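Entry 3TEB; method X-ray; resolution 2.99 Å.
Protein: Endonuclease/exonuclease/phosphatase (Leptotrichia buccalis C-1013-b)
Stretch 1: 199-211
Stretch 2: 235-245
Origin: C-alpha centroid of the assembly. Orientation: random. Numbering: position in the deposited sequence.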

# COMPACT_ATOMS: atom_id res chain seq x y z
N THR A 199 -11.09 2.49 7.88
CA THR A 199 -10.67 3.69 8.62
C THR A 199 -11.21 4.99 8.07
O THR A 199 -11.36 5.96 8.82
CB THR A 199 -9.15 3.82 8.75
OG1 THR A 199 -8.58 3.96 7.45
CG2 THR A 199 -8.57 2.60 9.42
N TYR A 200 -11.51 5.03 6.78
CA TYR A 200 -12.16 6.21 6.22
C TYR A 200 -13.49 6.47 6.94
O TYR A 200 -13.74 7.57 7.43
CB TYR A 200 -12.37 6.09 4.70
CG TYR A 200 -13.11 7.29 4.13
CD1 TYR A 200 -12.49 8.53 4.02
CD2 TYR A 200 -14.45 7.19 3.73
CE1 TYR A 200 -13.17 9.63 3.52
CE2 TYR A 200 -15.15 8.30 3.23
CZ TYR A 200 -14.50 9.51 3.13
OH TYR A 200 -15.17 10.61 2.64
N VAL A 201 -14.33 5.43 7.02
CA VAL A 201 -15.64 5.52 7.66
C VAL A 201 -15.50 5.84 9.15
O VAL A 201 -16.20 6.72 9.67
CB VAL A 201 -16.45 4.21 7.46
CG1 VAL A 201 -17.87 4.35 8.04
CG2 VAL A 201 -16.49 3.80 5.97
N MSE A 202 -14.59 5.16 9.82
CA MSE A 202 -14.36 5.33 11.25
C MSE A 202 -13.75 6.67 11.65
O MSE A 202 -13.75 7.00 12.82
CB MSE A 202 -13.47 4.21 11.78
CG MSE A 202 -14.16 2.88 12.00
SE MSE A 202 -12.95 1.63 12.86
CE MSE A 202 -11.57 1.49 11.49
N ALA A 203 -13.23 7.42 10.69
CA ALA A 203 -12.45 8.63 10.97
C ALA A 203 -13.26 9.76 11.59
O ALA A 203 -14.41 9.97 11.22
CB ALA A 203 -11.76 9.10 9.71
N GLU A 204 -12.65 10.48 12.54
CA GLU A 204 -13.26 11.67 13.14
C GLU A 204 -13.35 12.84 12.16
O GLU A 204 -14.37 13.50 12.09
CB GLU A 204 -12.50 12.12 14.38
CG GLU A 204 -12.88 11.36 15.65
CD GLU A 204 -12.07 11.77 16.89
OE1 GLU A 204 -11.06 12.51 16.76
OE2 GLU A 204 -12.44 11.33 18.00
N LYS A 205 -12.27 13.09 11.43
CA LYS A 205 -12.24 14.07 10.34
C LYS A 205 -11.88 13.37 9.04
O LYS A 205 -11.01 12.50 9.01
CB LYS A 205 -11.23 15.18 10.65
CG LYS A 205 -11.81 16.24 11.56
CD LYS A 205 -10.80 16.87 12.50
CE LYS A 205 -11.54 17.80 13.47
NZ LYS A 205 -10.67 18.69 14.29
N LYS A 206 -12.58 13.74 7.96
CA LYS A 206 -12.31 13.18 6.63
C LYS A 206 -12.68 14.16 5.54
O LYS A 206 -13.48 15.07 5.74
CB LYS A 206 -13.06 11.86 6.41
CG LYS A 206 -14.50 11.84 6.91
CD LYS A 206 -15.22 10.57 6.47
CE LYS A 206 -16.32 10.16 7.45
NZ LYS A 206 -15.72 9.57 8.68
N ASP A 207 -12.05 13.98 4.38
CA ASP A 207 -12.43 14.69 3.16
C ASP A 207 -13.32 13.75 2.33
O ASP A 207 -13.77 12.72 2.85
CB ASP A 207 -11.17 15.11 2.37
CG ASP A 207 -10.22 13.94 2.07
OD1 ASP A 207 -10.59 12.75 2.29
OD2 ASP A 207 -9.08 14.22 1.61
N ASP A 208 -13.57 14.11 1.07
CA ASP A 208 -14.42 13.30 0.17
C ASP A 208 -13.89 11.89 -0.12
O ASP A 208 -14.66 11.00 -0.52
CB ASP A 208 -14.66 14.05 -1.14
CG ASP A 208 -13.38 14.38 -1.89
OD1 ASP A 208 -12.32 13.76 -1.63
OD2 ASP A 208 -13.45 15.28 -2.75
N GLY A 209 -12.59 11.70 0.08
CA GLY A 209 -11.97 10.39 0.04
C GLY A 209 -11.60 9.83 -1.33
O GLY A 209 -11.14 8.70 -1.42
N ILE A 210 -11.80 10.63 -2.38
CA ILE A 210 -11.48 10.24 -3.76
C ILE A 210 -9.99 9.94 -3.94
O ILE A 210 -9.16 10.79 -3.62
CB ILE A 210 -11.93 11.36 -4.74
CG1 ILE A 210 -13.45 11.59 -4.64
CG2 ILE A 210 -11.51 11.08 -6.20
CD1 ILE A 210 -14.29 10.31 -4.74
N THR A 211 -9.66 8.75 -4.45
CA THR A 211 -8.25 8.38 -4.69
C THR A 211 -7.82 8.28 -6.16
O THR A 211 -6.63 8.29 -6.46
CB THR A 211 -7.82 7.06 -3.97
OG1 THR A 211 -8.69 5.98 -4.34
CG2 THR A 211 -7.82 7.24 -2.48
N LYS A 235 -9.92 -4.78 13.59
CA LYS A 235 -10.52 -4.35 14.84
C LYS A 235 -10.98 -2.92 14.65
O LYS A 235 -10.49 -2.22 13.76
CB LYS A 235 -9.50 -4.37 15.98
CG LYS A 235 -8.83 -5.71 16.30
CD LYS A 235 -8.15 -5.58 17.65
CE LYS A 235 -6.86 -6.36 17.75
NZ LYS A 235 -7.04 -7.78 18.12
N GLU A 236 -11.91 -2.48 15.49
CA GLU A 236 -12.35 -1.09 15.51
C GLU A 236 -11.27 -0.23 16.15
O GLU A 236 -10.68 -0.62 17.14
CB GLU A 236 -13.65 -0.96 16.29
CG GLU A 236 -14.64 0.01 15.67
CD GLU A 236 -16.07 -0.26 16.14
OE1 GLU A 236 -16.33 -1.35 16.70
OE2 GLU A 236 -16.93 0.63 15.96
N LEU A 237 -11.03 0.93 15.56
CA LEU A 237 -9.92 1.78 15.99
C LEU A 237 -10.37 3.20 16.28
O LEU A 237 -11.44 3.63 15.83
CB LEU A 237 -8.84 1.82 14.91
CG LEU A 237 -8.00 0.56 14.71
CD1 LEU A 237 -6.86 0.87 13.78
CD2 LEU A 237 -7.49 0.07 16.05
N LYS A 238 -9.53 3.91 17.02
CA LYS A 238 -9.72 5.34 17.23
C LYS A 238 -8.94 6.07 16.14
O LYS A 238 -7.71 6.19 16.21
CB LYS A 238 -9.28 5.73 18.65
CG LYS A 238 -9.27 7.22 18.95
CD LYS A 238 -10.58 7.92 18.58
CE LYS A 238 -10.38 9.42 18.54
NZ LYS A 238 -10.40 10.02 19.90
N VAL A 239 -9.68 6.52 15.13
CA VAL A 239 -9.09 7.10 13.92
C VAL A 239 -9.37 8.60 13.89
O VAL A 239 -10.49 9.04 13.59
CB VAL A 239 -9.65 6.43 12.62
CG1 VAL A 239 -8.92 6.93 11.40
CG2 VAL A 239 -9.57 4.92 12.71
N LYS A 240 -8.35 9.39 14.21
CA LYS A 240 -8.50 10.82 14.34
C LYS A 240 -8.77 11.55 13.00
O LYS A 240 -9.53 12.53 12.97
CB LYS A 240 -7.31 11.42 15.09
CG LYS A 240 -7.44 12.91 15.41
CD LYS A 240 -7.09 13.24 16.86
CE LYS A 240 -7.04 14.75 17.06
NZ LYS A 240 -7.25 15.11 18.49
N GLU A 241 -8.16 11.05 11.92
CA GLU A 241 -8.19 11.70 10.60
C GLU A 241 -7.90 10.75 9.42
O GLU A 241 -7.10 9.83 9.54
CB GLU A 241 -7.18 12.84 10.58
CG GLU A 241 -7.17 13.67 9.29
CD GLU A 241 -6.49 15.03 9.45
OE1 GLU A 241 -5.83 15.25 10.49
OE2 GLU A 241 -6.63 15.88 8.54
N SER A 242 -8.53 11.00 8.28
CA SER A 242 -8.22 10.28 7.06
C SER A 242 -8.25 11.18 5.83
O SER A 242 -9.30 11.38 5.23
CB SER A 242 -9.18 9.11 6.85
OG SER A 242 -9.01 8.53 5.57
N LYS A 243 -7.10 11.72 5.45
CA LYS A 243 -7.04 12.60 4.29
C LYS A 243 -6.45 11.93 3.05
O LYS A 243 -5.66 10.98 3.15
CB LYS A 243 -6.26 13.90 4.60
CG LYS A 243 -6.93 14.79 5.63
CD LYS A 243 -8.47 14.83 5.46
CE LYS A 243 -9.20 15.48 6.65
NZ LYS A 243 -9.18 16.95 6.56
N VAL A 244 -6.85 12.42 1.88
CA VAL A 244 -6.18 12.07 0.64
C VAL A 244 -4.99 13.00 0.49
O VAL A 244 -5.01 14.13 0.97
CB VAL A 244 -7.14 12.17 -0.57
CG1 VAL A 244 -6.42 11.85 -1.87
CG2 VAL A 244 -8.31 11.22 -0.38
N ILE A 245 -3.93 12.50 -0.14
CA ILE A 245 -2.70 13.27 -0.34
C ILE A 245 -2.15 13.01 -1.76
O ILE A 245 -2.46 11.98 -2.39
CB ILE A 245 -1.67 12.98 0.79
CG1 ILE A 245 -0.43 13.86 0.64
CG2 ILE A 245 -1.29 11.52 0.83
CD1 ILE A 245 0.41 13.93 1.87
O HOH W 1 -8.84 5.30 4.87

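The most unusual feature of this contact is a carboxylate that takes the place of a backbone carbonyl: Asp207 turns its side chain toward the strand that carries Val244, and OD2 accepts a hydrogen bond from Val244 N at 2.9 Å, almost straight at 174°. Aspartate suits the site because its short side chain brings an acceptor to an amide that the departing backbone no longer serves.

Before that point the chains run parallel, main chain to main chain. Glu204 N donates to Val239 O (2.8 Å), Lys205 N to Lys240 O (3.2 Å), and Ser242 N returns a bond to Lys205 O (3.0 Å). These bonds use backbone atoms only, so they do not depend on the side chains' chemistry.

Ala203, Val239 and Ser242, all buried, meet closely, and the partly exposed Met202 extends the contact to Leu237. Ala203 CB lies 4.0 Å from Val239 CG1 and 3.9 Å from Ser242 CB, a close approach suited to a methyl group. Selenomethionine Met202 reaches along the loop, its CB 4.1 Å from Val239 CG2 and its CE 4.4 Å from Leu237 CB. Farther on, the Val244 CG2 methyl touches the backbone, 3.4 Å from Ile210 O and 3.7 Å from Gly209 C.

Charged residues occupy the exposed margin, where Glu204 OE2 and Lys238 NZ form a salt bridge at 3.1 Å, although the modelled position of OE2 is less certain.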